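Local structure of papain inhibitor (Streptomyces mobaraensis, 5NTB) at residues Q32-I37 with P70-C75; T13-K18 with T25-S30; I4-T9 with C78-I83. The protein inhibits the cysteine proteases papain and bromelain and the serine protease trypsin, and serves as a glutamine and lysine donor substrate for transglutaminase. All coordinates share one frame; numbering follows the deposited sequence.

Contact 1 (Q32-I37 with P70-C75); sequences QDLVAI and PVRDKC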
ATOM      1  N   GLN A  32      11.660  -2.405  -3.992  1.00 16.32           N
ATOM      2  CA  GLN A  32      10.576  -3.272  -4.426  1.00 17.03           C
ATOM      3  C   GLN A  32       9.273  -2.495  -4.438  1.00 16.62           C
ATOM      4  O   GLN A  32       9.033  -1.663  -3.553  1.00 16.24           O
ATOM      5  CB  GLN A  32      10.415  -4.485  -3.509  1.00 19.34           C
ATOM      6  CG  GLN A  32      11.597  -5.421  -3.537  1.00 21.36           C
ATOM      7  CD  GLN A  32      11.466  -6.517  -2.509  1.00 23.75           C
ATOM      8  OE1 GLN A  32      10.870  -6.326  -1.439  1.00 20.41           O
ATOM      9  NE2 GLN A  32      12.012  -7.686  -2.828  1.00 38.27           N
ATOM     10  N   ASP A  33       8.432  -2.780  -5.433  1.00 15.88           N
ATOM     11  CA  ASP A  33       7.075  -2.237  -5.475  1.00 14.66           C
ATOM     12  C   ASP A  33       6.196  -2.982  -4.476  1.00 14.66           C
ATOM     13  O   ASP A  33       6.033  -4.205  -4.575  1.00 17.18           O
ATOM     14  CB  ASP A  33       6.464  -2.372  -6.870  1.00 15.61           C
ATOM     15  CG  ASP A  33       7.026  -1.394  -7.866  1.00 20.95           C
ATOM     16  OD1 ASP A  33       7.705  -0.432  -7.460  1.00 23.06           O
ATOM     17  OD2 ASP A  33       6.757  -1.585  -9.077  1.00 31.18           O
ATOM     18  N   LEU A  34       5.600  -2.251  -3.537  1.00 11.52           N
ATOM     19  CA  LEU A  34       4.671  -2.858  -2.595  1.00 12.15           C
ATOM     20  C   LEU A  34       3.907  -1.741  -1.903  1.00 11.52           C
ATOM     21  O   LEU A  34       4.222  -0.561  -2.059  1.00 11.81           O
ATOM     22  CB  LEU A  34       5.394  -3.742  -1.570  1.00 13.57           C
ATOM     23  CG  LEU A  34       6.552  -3.109  -0.794  1.00 14.12           C
ATOM     24  CD1 LEU A  34       6.100  -2.329   0.432  1.00 16.11           C
ATOM     25  CD2 LEU A  34       7.525  -4.207  -0.389  1.00 17.94           C
ATOM     26  N   VAL A  35       2.908  -2.127  -1.116  1.00 11.67           N
ATOM     27  CA  VAL A  35       2.147  -1.156  -0.345  1.00 11.65           C
ATOM     28  C   VAL A  35       1.936  -1.680   1.069  1.00 13.47           C
ATOM     29  O   VAL A  35       1.791  -2.888   1.299  1.00 11.87           O
ATOM     30  CB  VAL A  35       0.800  -0.823  -1.015  1.00 12.28           C
ATOM     31  CG1 VAL A  35      -0.103  -2.019  -1.036  1.00 12.27           C
ATOM     32  CG2 VAL A  35       0.107   0.353  -0.305  1.00 12.35           C
ATOM     33  N   ALA A  36       1.936  -0.744   2.018  1.00 12.51           N
ATOM     34  CA  ALA A  36       1.485  -0.970   3.389  1.00 11.14           C
ATOM     35  C   ALA A  36       0.077  -0.413   3.525  1.00 11.99           C
ATOM     36  O   ALA A  36      -0.163   0.766   3.225  1.00 12.41           O
ATOM     37  CB  ALA A  36       2.434  -0.309   4.389  1.00 13.16           C
ATOM     38  N   ILE A  37      -0.851  -1.272   3.933  1.00 12.69           N
ATOM     39  CA  ILE A  37      -2.282  -0.976   3.981  1.00 12.03           C
ATOM     40  C   ILE A  37      -2.678  -0.521   5.384  1.00 12.86           C
ATOM     41  O   ILE A  37      -2.232  -1.110   6.380  1.00 13.38           O
ATOM     42  CB  ILE A  37      -3.086  -2.208   3.538  1.00 11.49           C
ATOM     43  CG1 ILE A  37      -2.864  -2.476   2.049  1.00 12.91           C
ATOM     44  CG2 ILE A  37      -4.588  -2.088   3.888  1.00 12.40           C
ATOM     45  CD1 ILE A  37      -3.332  -1.361   1.131  1.00 14.24           C
ATOM     46  N   PRO A  70       1.798  -5.225  -4.928  1.00 13.01           N
ATOM     47  CA  PRO A  70       1.273  -6.162  -3.933  1.00 12.72           C
ATOM     48  C   PRO A  70       1.174  -5.562  -2.538  1.00 11.35           C
ATOM     49  O   PRO A  70       2.019  -4.780  -2.107  1.00 12.32           O
ATOM     50  CB  PRO A  70       2.301  -7.300  -3.955  1.00 13.63           C
ATOM     51  CG  PRO A  70       3.570  -6.624  -4.374  1.00 13.77           C
ATOM     52  CD  PRO A  70       3.143  -5.597  -5.388  1.00 13.46           C
ATOM     53  N   VAL A  71       0.141  -5.990  -1.814  1.00 11.30           N
ATOM     54  CA  VAL A  71       0.053  -5.720  -0.380  1.00 12.26           C
ATOM     55  C   VAL A  71       1.057  -6.608   0.337  1.00 15.15           C
ATOM     56  O   VAL A  71       0.982  -7.839   0.258  1.00 14.96           O
ATOM     57  CB  VAL A  71      -1.362  -5.978   0.149  1.00 11.02           C
ATOM     58  CG1 VAL A  71      -1.393  -5.813   1.662  1.00 13.43           C
ATOM     59  CG2 VAL A  71      -2.380  -5.076  -0.551  1.00 14.05           C
ATOM     60  N   ARG A  72       1.981  -5.997   1.068  1.00 12.01           N
ATOM     61  CA  ARG A  72       2.995  -6.750   1.795  1.00 10.84           C
ATOM     62  C   ARG A  72       3.149  -6.312   3.240  1.00 13.09           C
ATOM     63  O   ARG A  72       3.937  -6.918   3.973  1.00 15.30           O
ATOM     64  CB  ARG A  72       4.358  -6.628   1.102  1.00 13.68           C
ATOM     65  CG  ARG A  72       4.347  -7.116  -0.325  1.00 14.66           C
ATOM     66  CD  ARG A  72       5.292  -8.268  -0.503  1.00 27.56           C
ATOM     67  NE  ARG A  72       5.395  -8.730  -1.887  1.00 25.95           N
ATOM     68  CZ  ARG A  72       4.718  -9.753  -2.392  1.00 28.33           C
ATOM     69  NH1 ARG A  72       3.864 -10.434  -1.640  1.00 32.75           N
ATOM     70  NH2 ARG A  72       4.907 -10.106  -3.658  1.00 26.93           N
ATOM     71  N   ASP A  73       2.435  -5.284   3.678  1.00 11.39           N
ATOM     72  CA  ASP A  73       2.740  -4.713   4.980  1.00 12.24           C
ATOM     73  C   ASP A  73       1.515  -3.970   5.483  1.00 12.01           C
ATOM     74  O   ASP A  73       0.549  -3.743   4.747  1.00 11.27           O
ATOM     75  CB  ASP A  73       3.955  -3.788   4.870  1.00 10.24           C
ATOM     76  CG  ASP A  73       4.752  -3.650   6.169  1.00 12.26           C
ATOM     77  OD1 ASP A  73       4.343  -4.156   7.229  1.00 13.67           O
ATOM     78  OD2 ASP A  73       5.803  -2.970   6.106  1.00 13.10           O
ATOM     79  N   LYS A  74       1.579  -3.601   6.757  1.00 10.72           N
ATOM     80  CA  LYS A  74       0.532  -2.883   7.467  1.00 14.27           C
ATOM     81  C   LYS A  74       1.068  -1.519   7.864  1.00 14.54           C
ATOM     82  O   LYS A  74       2.223  -1.400   8.273  1.00 17.19           O
ATOM     83  CB  LYS A  74       0.114  -3.666   8.712  1.00 15.51           C
ATOM     84  CG  LYS A  74      -0.949  -3.029   9.605  1.00 18.51           C
ATOM     85  CD  LYS A  74      -1.396  -4.088  10.603  1.00 22.29           C
ATOM     86  CE  LYS A  74      -2.117  -3.537  11.801  1.00 35.71           C
ATOM     87  NZ  LYS A  74      -2.314  -4.672  12.750  1.00 29.73           N
ATOM     88  N   CYS A  75       0.228  -0.488   7.746  1.00 14.37           N
ATOM     89  CA  CYS A  75       0.566   0.861   8.190  1.00 13.91           C
ATOM     90  C   CYS A  75      -0.269   1.171   9.424  1.00 17.19           C
ATOM     91  O   CYS A  75      -1.453   1.530   9.298  1.00 19.12           O
ATOM     92  CB  CYS A  75       0.287   1.870   7.073  1.00 19.22           C
ATOM     93  SG  CYS A  75       0.653   3.570   7.535  1.00 22.52           S
TER
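Val35 O is gripped by two successive amides of 70-75. Arg72 N, 3.1 Å from Val35 O, gives an almost straight bond (174°), whereas Asp73 N lies 3.4 Å from the same Val35 O in a weak bond bent to 129°. This sharing marks a beta bulge: Val35 pairs with Val71, but Ala36 already pairs with Asp73. The parallel pairing resumes beyond it, with Ile37 N 3.0 Å from Asp73 O and Cys75 N 2.9 Å from Ile37 O, both donors lying above the carbonyl planes. The two strands belong to the mixed sheet of a double-psi beta-barrel protein. On the face of Val35, Val71 and Ile37, Ile37 sets CG1 anti to its carbonyl carbon (chi1 -68°), and this CG1 sits 3.7 Å from both Val71 CG1 and Val71 CG2, the two side chains crossing at about a right angle. On the other face Ala36 CB packs 3.8 Å from Asp73 CB. The Asp73 carboxylate is held by several donors, OD1 by Lys74 N and Ala22 N and OD2 by the Tyr15 hydroxyl. Nearer Pro70, Leu34 CB rests 3.7 Å from Arg72 CG, and Arg72 folds its guanidinium back with one face over Pro70 CB.

Contact 2 (T13-K18 with T25-S30); sequences TYYTDK and TPIDAS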
ATOM      1  N   THR A  13       1.776   8.260   1.043  1.00 12.52           N
ATOM      2  CA  THR A  13       3.124   8.572   1.475  1.00 10.97           C
ATOM      3  C   THR A  13       4.003   7.404   1.072  1.00 12.91           C
ATOM      4  O   THR A  13       3.555   6.457   0.422  1.00 12.68           O
ATOM      5  CB  THR A  13       3.163   8.809   2.982  1.00 13.45           C
ATOM      6  OG1 THR A  13       2.567   7.692   3.646  1.00 14.80           O
ATOM      7  CG2 THR A  13       2.375  10.056   3.343  1.00 15.74           C
ATOM      8  N   TYR A  14       5.268   7.455   1.453  1.00 11.58           N
ATOM      9  CA  TYR A  14       6.124   6.320   1.151  1.00 11.49           C
ATOM     10  C   TYR A  14       7.038   6.017   2.325  1.00 13.61           C
ATOM     11  O   TYR A  14       7.266   6.851   3.204  1.00 14.16           O
ATOM     12  CB  TYR A  14       6.952   6.534  -0.122  1.00 12.40           C
ATOM     13  CG  TYR A  14       7.974   7.635  -0.005  1.00 14.97           C
ATOM     14  CD1 TYR A  14       9.221   7.382   0.550  1.00 19.97           C
ATOM     15  CD2 TYR A  14       7.687   8.924  -0.436  1.00 16.61           C
ATOM     16  CE1 TYR A  14      10.154   8.377   0.677  1.00 19.03           C
ATOM     17  CE2 TYR A  14       8.627   9.927  -0.316  1.00 22.60           C
ATOM     18  CZ  TYR A  14       9.852   9.637   0.242  1.00 18.99           C
ATOM     19  OH  TYR A  14      10.812  10.617   0.362  1.00 30.08           O
ATOM     20  N   TYR A  15       7.572   4.799   2.320  1.00 13.17           N
ATOM     21  CA  TYR A  15       8.471   4.362   3.376  1.00 11.79           C
ATOM     22  C   TYR A  15       9.590   3.524   2.788  1.00 12.55           C
ATOM     23  O   TYR A  15       9.554   3.137   1.624  1.00 11.87           O
ATOM     24  CB  TYR A  15       7.716   3.613   4.484  1.00 13.00           C
ATOM     25  CG  TYR A  15       7.250   2.187   4.219  1.00 12.96           C
ATOM     26  CD1 TYR A  15       6.284   1.899   3.253  1.00 13.35           C
ATOM     27  CD2 TYR A  15       7.722   1.139   5.002  1.00 13.64           C
ATOM     28  CE1 TYR A  15       5.825   0.603   3.065  1.00 13.84           C
ATOM     29  CE2 TYR A  15       7.264  -0.149   4.828  1.00 14.51           C
ATOM     30  CZ  TYR A  15       6.323  -0.414   3.849  1.00 13.82           C
ATOM     31  OH  TYR A  15       5.870  -1.711   3.675  1.00 13.68           O
ATOM     32  N   THR A  16      10.616   3.269   3.621  1.00 12.76           N
ATOM     33  CA  THR A  16      11.860   2.658   3.160  1.00 15.33           C
ATOM     34  C   THR A  16      12.306   1.482   4.027  1.00 18.07           C
ATOM     35  O   THR A  16      13.497   1.152   4.026  1.00 20.04           O
ATOM     36  CB  THR A  16      12.985   3.696   3.120  1.00 18.41           C
ATOM     37  OG1 THR A  16      13.131   4.285   4.419  1.00 19.06           O
ATOM     38  CG2 THR A  16      12.670   4.781   2.108  1.00 20.76           C
ATOM     39  N   ASP A  17      11.399   0.851   4.767  1.00 15.78           N
ATOM     40  CA  ASP A  17      11.796  -0.258   5.628  1.00 15.03           C
ATOM     41  C   ASP A  17      12.410  -1.401   4.830  1.00 16.20           C
ATOM     42  O   ASP A  17      11.972  -1.732   3.720  1.00 16.73           O
ATOM     43  CB  ASP A  17      10.599  -0.814   6.398  1.00 16.76           C
ATOM     44  CG  ASP A  17       9.997   0.169   7.374  1.00 18.58           C
ATOM     45  OD1 ASP A  17      10.525   1.290   7.529  1.00 22.62           O
ATOM     46  OD2 ASP A  17       8.972  -0.198   7.996  1.00 22.12           O
ATOM     47  N   LYS A  18      13.397  -2.050   5.446  1.00 13.83           N
ATOM     48  CA  LYS A  18      13.966  -3.291   4.947  1.00 14.94           C
ATOM     49  C   LYS A  18      13.933  -4.292   6.088  1.00 16.50           C
ATOM     50  O   LYS A  18      14.499  -4.038   7.161  1.00 17.83           O
ATOM     51  CB  LYS A  18      15.396  -3.077   4.438  1.00 18.01           C
ATOM     52  CG  LYS A  18      16.183  -4.343   4.201  1.00 28.97           C
ATOM     53  CD  LYS A  18      17.393  -4.079   3.308  1.00 32.52           C
ATOM     54  CE  LYS A  18      18.635  -4.819   3.802  1.00 42.23           C
ATOM     55  NZ  LYS A  18      18.381  -6.258   4.099  1.00 49.91           N
ATOM     56  N   THR A  25       6.828 -11.639   5.234  1.00 16.94           N
ATOM     57  CA  THR A  25       7.720 -11.921   4.129  1.00 17.39           C
ATOM     58  C   THR A  25       8.794 -10.842   4.027  1.00 15.07           C
ATOM     59  O   THR A  25       8.599  -9.717   4.502  1.00 15.70           O
ATOM     60  CB  THR A  25       6.949 -12.006   2.805  1.00 20.63           C
ATOM     61  OG1 THR A  25       6.423 -10.715   2.468  1.00 22.29           O
ATOM     62  CG2 THR A  25       5.806 -13.003   2.917  1.00 28.37           C
ATOM     63  N   PRO A  26       9.945 -11.164   3.442  1.00 17.13           N
ATOM     64  CA  PRO A  26      11.033 -10.180   3.366  1.00 18.74           C
ATOM     65  C   PRO A  26      10.708  -9.072   2.379  1.00 18.29           C
ATOM     66  O   PRO A  26      10.296  -9.326   1.247  1.00 20.83           O
ATOM     67  CB  PRO A  26      12.231 -11.017   2.900  1.00 19.35           C
ATOM     68  CG  PRO A  26      11.629 -12.179   2.196  1.00 23.78           C
ATOM     69  CD  PRO A  26      10.374 -12.490   2.954  1.00 19.80           C
ATOM     70  N   ILE A  27      10.904  -7.831   2.820  1.00 15.88           N
ATOM     71  CA  ILE A  27      10.631  -6.667   1.991  1.00 14.95           C
ATOM     72  C   ILE A  27      11.830  -5.733   2.027  1.00 15.85           C
ATOM     73  O   ILE A  27      12.577  -5.666   3.009  1.00 16.94           O
ATOM     74  CB  ILE A  27       9.357  -5.922   2.438  1.00 15.99           C
ATOM     75  CG1 ILE A  27       9.533  -5.320   3.834  1.00 16.10           C
ATOM     76  CG2 ILE A  27       8.159  -6.849   2.386  1.00 17.94           C
ATOM     77  CD1 ILE A  27       8.416  -4.337   4.220  1.00 21.08           C
ATOM     78  N   ASP A  28      12.012  -5.015   0.927  1.00 14.80           N
ATOM     79  CA  ASP A  28      12.959  -3.905   0.847  1.00 14.58           C
ATOM     80  C   ASP A  28      12.213  -2.795   0.120  1.00 15.29           C
ATOM     81  O   ASP A  28      12.142  -2.799  -1.108  1.00 15.70           O
ATOM     82  CB  ASP A  28      14.229  -4.312   0.122  1.00 19.12           C
ATOM     83  CG  ASP A  28      15.195  -3.154  -0.049  1.00 27.41           C
ATOM     84  OD1 ASP A  28      14.871  -2.023   0.376  1.00 22.33           O
ATOM     85  OD2 ASP A  28      16.301  -3.383  -0.581  1.00 31.05           O
ATOM     86  N   ALA A  29      11.646  -1.859   0.885  1.00 15.25           N
ATOM     87  CA  ALA A  29      10.803  -0.835   0.281  1.00 15.40           C
ATOM     88  C   ALA A  29      11.587   0.175  -0.547  1.00 15.88           C
ATOM     89  O   ALA A  29      10.971   0.942  -1.298  1.00 17.07           O
ATOM     90  CB  ALA A  29      10.006  -0.124   1.372  1.00 14.35           C
ATOM     91  N   SER A  30      12.918   0.200  -0.438  1.00 15.86           N
ATOM     92  CA  SER A  30      13.702   1.065  -1.310  1.00 16.32           C
ATOM     93  C   SER A  30      13.853   0.508  -2.716  1.00 20.97           C
ATOM     94  O   SER A  30      14.161   1.272  -3.639  1.00 20.27           O
ATOM     95  CB  SER A  30      15.088   1.297  -0.714  1.00 17.61           C
ATOM     96  OG  SER A  30      15.886   0.145  -0.914  1.00 25.10           O
TER
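The Tyr15 ring carries Ala29 on one face: Ala29 CB stands 4.3 Å above the ring plane, over its centre, an arrangement in which the methyl packs over the aromatic face. At the ring edge, in its plane, lies Asp17 CG from the same segment. Ile27 comes in obliquely, with its CD1 3.7 Å from Tyr15 OH, and the two side chains cross at about a right angle. The Tyr15 hydroxyl goes on to a hydrogen bond with Asp73. The same Ala29 methyl is also close to the backbone, with Ala29 CB 3.3 Å from Tyr15 O and 3.5 Å from Asp17 O, so one methyl touches both the ring face and two backbone oxygens of 13-18.

The backbones meet through one hydrogen bond, from Ala29 N to Asp17 O at 2.9 Å; it is nearly straight (175°) and nearly along the C=O axis. Next to it Lys18 and Asp28 form an antiparallel non-hydrogen-bonded pair, and Lys18 CA makes a CA-H...O contact with Ile27 O. Strand 26-28 is thereby tied to the end of the long strand 8-18, at the periphery of the barrel-like sheet expected of the double-psi family.

Asp28 shapes the turn that follows. Its OD1 accepts from Ser30 N, two residues on, which defines an Asx turn, and also from Ser30 OG, at 2.7 Å from Asp28 OD1; both donors approach from the same face of the carboxylate. Lys18 lies obliquely across Asp28 with its CD 4.1 Å from Asp28 OD2, but its chain bends at chi3 (138°) and again at chi4, leaving Lys18 NZ 5.9 Å from Asp28 OD2. The opposite charges are near each other without forming a salt bridge.

Contact 3 (I4-T9 with C78-I83); sequences IGQKMT and CDRTHI. With SO4 (sulfate ion), chain C; SO4 (sulfate ion), chain D.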
ATOM      1  N   ILE A   4     -12.952  -5.522  -3.049  1.00 17.76           N
ATOM      2  CA  ILE A   4     -12.231  -5.604  -4.311  1.00 17.37           C
ATOM      3  C   ILE A   4     -12.927  -4.761  -5.363  1.00 18.32           C
ATOM      4  O   ILE A   4     -14.151  -4.835  -5.536  1.00 21.04           O
ATOM      5  CB  ILE A   4     -12.125  -7.064  -4.772  1.00 20.87           C
ATOM      6  CG1 ILE A   4     -11.409  -7.914  -3.724  1.00 21.91           C
ATOM      7  CG2 ILE A   4     -11.433  -7.138  -6.134  1.00 22.55           C
ATOM      8  CD1 ILE A   4      -9.937  -7.626  -3.609  1.00 23.86           C
ATOM      9  N   GLY A   5     -12.144  -3.945  -6.071  1.00 19.83           N
ATOM     10  CA  GLY A   5     -12.631  -3.158  -7.180  1.00 17.99           C
ATOM     11  C   GLY A   5     -13.228  -1.819  -6.812  1.00 17.29           C
ATOM     12  O   GLY A   5     -13.534  -1.031  -7.712  1.00 22.64           O
ATOM     13  N   GLN A   6     -13.404  -1.526  -5.533  1.00 17.18           N
ATOM     14  CA  GLN A   6     -14.041  -0.276  -5.142  1.00 17.85           C
ATOM     15  C   GLN A   6     -12.992   0.826  -5.052  1.00 19.53           C
ATOM     16  O   GLN A   6     -12.078   0.753  -4.224  1.00 21.00           O
ATOM     17  CB  GLN A   6     -14.785  -0.417  -3.819  1.00 21.88           C
ATOM     18  CG  GLN A   6     -14.932   0.910  -3.085  1.00 31.38           C
ATOM     19  CD  GLN A   6     -15.390   0.750  -1.652  1.00 40.52           C
ATOM     20  OE1 GLN A   6     -14.763   1.281  -0.729  1.00 45.39           O
ATOM     21  NE2 GLN A   6     -16.491   0.039  -1.455  1.00 47.58           N
ATOM     22  N   LYS A   7     -13.126   1.841  -5.897  1.00 19.97           N
ATOM     23  CA  LYS A   7     -12.152   2.923  -5.904  1.00 20.39           C
ATOM     24  C   LYS A   7     -12.364   3.806  -4.685  1.00 23.03           C
ATOM     25  O   LYS A   7     -13.497   4.110  -4.299  1.00 23.49           O
ATOM     26  CB  LYS A   7     -12.255   3.749  -7.193  1.00 23.93           C
ATOM     27  CG  LYS A   7     -11.857   2.995  -8.465  1.00 34.54           C
ATOM     28  CD  LYS A   7     -10.803   3.762  -9.275  1.00 43.84           C
ATOM     29  CE  LYS A   7     -10.081   2.866 -10.281  1.00 37.47           C
ATOM     30  NZ  LYS A   7     -10.900   1.671 -10.646  1.00 45.28           N
ATOM     31  N   MET A   8     -11.264   4.192  -4.058  1.00 16.98           N
ATOM     32  CA  MET A   8     -11.288   5.088  -2.918  1.00 17.64           C
ATOM     33  C   MET A   8     -10.391   6.278  -3.188  1.00 17.52           C
ATOM     34  O   MET A   8      -9.360   6.151  -3.855  1.00 17.81           O
ATOM     35  CB  MET A   8     -10.832   4.384  -1.659  1.00 19.43           C
ATOM     36  CG  MET A   8     -11.933   3.492  -1.128  1.00 20.38           C
ATOM     37  SD  MET A   8     -11.360   2.402   0.161  1.00 20.66           S
ATOM     38  CE  MET A   8     -10.241   1.336  -0.733  1.00 25.29           C
ATOM     39  N   THR A   9     -10.797   7.437  -2.691  1.00 19.27           N
ATOM     40  CA  THR A   9      -9.946   8.605  -2.743  1.00 19.41           C
ATOM     41  C   THR A   9      -9.152   8.685  -1.454  1.00 18.72           C
ATOM     42  O   THR A   9      -9.687   8.477  -0.364  1.00 19.86           O
ATOM     43  CB  THR A   9     -10.765   9.879  -2.938  1.00 23.58           C
ATOM     44  OG1 THR A   9     -11.506   9.777  -4.162  1.00 36.49           O
ATOM     45  CG2 THR A   9      -9.834  11.080  -3.016  1.00 26.85           C
ATOM     46  N   CYS A  78      -1.685   4.902   9.561  1.00 15.44           N
ATOM     47  CA  CYS A  78      -2.416   5.434   8.421  1.00 17.36           C
ATOM     48  C   CYS A  78      -3.908   5.402   8.684  1.00 15.68           C
ATOM     49  O   CYS A  78      -4.444   4.407   9.172  1.00 18.79           O
ATOM     50  CB  CYS A  78      -2.145   4.611   7.161  1.00 16.43           C
ATOM     51  SG  CYS A  78      -0.535   4.788   6.389  1.00 20.95           S
ATOM     52  N   ASP A  79      -4.589   6.499   8.345  0.64 16.39           N
ATOM     53  CA  ASP A  79      -6.043   6.470   8.352  0.64 18.04           C
ATOM     54  C   ASP A  79      -6.549   5.635   7.177  0.64 16.72           C
ATOM     55  O   ASP A  79      -5.787   5.212   6.295  0.64 13.83           O
ATOM     56  CB  ASP A  79      -6.621   7.886   8.297  0.64 20.32           C
ATOM     57  CG  ASP A  79      -7.986   8.002   8.996  0.64 23.39           C
ATOM     58  OD1 ASP A  79      -8.607   6.969   9.325  0.64 21.99           O
ATOM     59  OD2 ASP A  79      -8.438   9.143   9.224  0.64 29.88           O
ATOM     60  N   ARG A  80      -7.870   5.448   7.160  1.00 15.44           N
ATOM     61  CA  ARG A  80      -8.513   4.447   6.312  1.00 14.74           C
ATOM     62  C   ARG A  80      -8.108   4.476   4.835  1.00 14.36           C
ATOM     63  O   ARG A  80      -7.946   3.417   4.209  1.00 14.63           O
ATOM     64  CB  ARG A  80     -10.017   4.651   6.450  1.00 17.27           C
ATOM     65  CG  ARG A  80     -10.840   3.607   5.807  1.00 18.14           C
ATOM     66  CD  ARG A  80     -12.310   3.892   6.079  1.00 14.53           C
ATOM     67  NE  ARG A  80     -13.133   3.080   5.218  1.00 14.50           N
ATOM     68  CZ  ARG A  80     -13.502   3.435   3.993  1.00 15.47           C
ATOM     69  NH1 ARG A  80     -13.120   4.614   3.495  1.00 15.67           N
ATOM     70  NH2 ARG A  80     -14.248   2.618   3.271  1.00 17.77           N
ATOM     71  N   THR A  81      -7.993   5.658   4.236  1.00 12.64           N
ATOM     72  CA  THR A  81      -7.692   5.713   2.807  1.00 12.53           C
ATOM     73  C   THR A  81      -6.286   6.216   2.527  1.00 14.34           C
ATOM     74  O   THR A  81      -5.966   6.531   1.374  1.00 15.11           O
ATOM     75  CB  THR A  81      -8.707   6.570   2.057  1.00 18.78           C
ATOM     76  OG1 THR A  81      -8.657   7.900   2.568  1.00 18.37           O
ATOM     77  CG2 THR A  81     -10.134   5.989   2.206  1.00 16.81           C
ATOM     78  N   HIS A  82      -5.436   6.268   3.545  1.00 12.14           N
ATOM     79  CA  HIS A  82      -4.042   6.670   3.394  1.00 13.54           C
ATOM     80  C   HIS A  82      -3.178   5.424   3.220  1.00 12.33           C
ATOM     81  O   HIS A  82      -3.045   4.628   4.151  1.00 15.61           O
ATOM     82  CB  HIS A  82      -3.630   7.487   4.617  1.00 14.33           C
ATOM     83  CG  HIS A  82      -2.160   7.740   4.743  1.00 15.98           C
ATOM     84  ND1 HIS A  82      -1.612   8.297   5.878  1.00 19.19           N
ATOM     85  CD2 HIS A  82      -1.129   7.526   3.893  1.00 13.82           C
ATOM     86  CE1 HIS A  82      -0.304   8.399   5.730  1.00 19.61           C
ATOM     87  NE2 HIS A  82       0.016   7.940   4.532  1.00 16.94           N
ATOM     88  N   ILE A  83      -2.580   5.257   2.030  1.00 12.37           N
ATOM     89  CA  ILE A  83      -1.686   4.128   1.791  1.00 11.51           C
ATOM     90  C   ILE A  83      -0.247   4.595   1.896  1.00 10.98           C
ATOM     91  O   ILE A  83       0.096   5.725   1.539  1.00 13.06           O
ATOM     92  CB  ILE A  83      -1.955   3.451   0.433  1.00 13.02           C
ATOM     93  CG1 ILE A  83      -1.758   4.428  -0.731  1.00 14.26           C
ATOM     94  CG2 ILE A  83      -3.342   2.856   0.423  1.00 14.19           C
ATOM     95  CD1 ILE A  83      -1.917   3.767  -2.112  1.00 16.96           C
TER
HETATM   96  S   SO4 C 201     -15.137   5.403   0.661  1.00 33.33           S
HETATM   97  O1  SO4 C 201     -15.802   5.763  -0.588  1.00 46.85           O
HETATM   98  O2  SO4 C 201     -15.592   6.315   1.706  1.00 50.16           O
HETATM   99  O3  SO4 C 201     -15.453   4.031   1.038  1.00 36.03           O
HETATM  100  O4  SO4 C 201     -13.690   5.559   0.540  1.00 39.49           O
HETATM  101  S   SO4 D 202      -3.376  10.315   8.276  1.00 39.14           S
HETATM  102  O1  SO4 D 202      -4.240  10.998   7.313  1.00 48.32           O
HETATM  103  O2  SO4 D 202      -2.053  10.937   8.295  1.00 43.26           O
HETATM  104  O3  SO4 D 202      -3.263   8.899   7.905  1.00 23.03           O
HETATM  105  O4  SO4 D 202      -3.989  10.399   9.603  1.00 35.48           O
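Thr9 and Thr81 bring the two backbones nearest, yet their CA atoms stay 6.7 Å apart and no backbone hydrogen bond joins 4-9 to 78-83. The second segment turns sharply instead: a type I beta turn runs from Asp79 to His82, closed by His82 N 3.0 Å from Asp79 O. Thr81 bridges the gap with its side chain. Thr81 OG1 takes the place between the backbone N and the carbonyl carbon (chi1 61°), 3.2 Å from Thr9 O, a weak bond at best, while Thr81 CG2 packs 4.2 Å from Met8 CB. The turn leads into strand 82-86, which runs parallel to strand 8-18 in the mixed sheet of this double-psi-type domain.

At the surface, sulfate ions, probably from the crystallisation liquor, occupy two places. One is held by Arg80, with NH2 2.9 Å from sulfate O3 and NH1 hydrogen-bonded to O4 at the edge of the guanidinium; Met8 CG and Gln6 OE1 flank it from the first segment. The other places its O3 in the plane of the His82 ring, at the edge, 2.7 Å from His82 ND1, and also accepts from Asp79 N. Cys78 SG lies 3.5 Å above the plane of that ring, over its centre, and His82 NE2 is hydrogen-bonded to Thr13 OG1. An alanine at His82 would probably leave Thr13 OG1 without this histidine partner, weaken the hold on the sulfate and take away the ring that Cys78 SG packs against.

In the fold
The centre of contact 1 lies about 4 Å from the centre of the chain, and the other two contacts are linked to it through side chains. Toward contact 2, with centres about 8 Å apart, Tyr15 OH reaches Asp73 OD2 at 2.7 Å, and Leu34 CD1 packs 3.3 Å from the same Tyr15 OH. Toward contact 3, with centres about 13 Å apart, Val35 CG2 meets Ile83 CB at 3.8 Å where strands 35-38 and 82-86 are neighbours. Contacts 2 and 3 have centres about 19 Å apart, on opposite sides of the chain centre, but share strand 8-18: Thr13 OG1 is 2.7 Å from His82 NE2. The Cys75-Cys78 disulfide joins a strand of contact 1 to the residue just before the turn of contact 3.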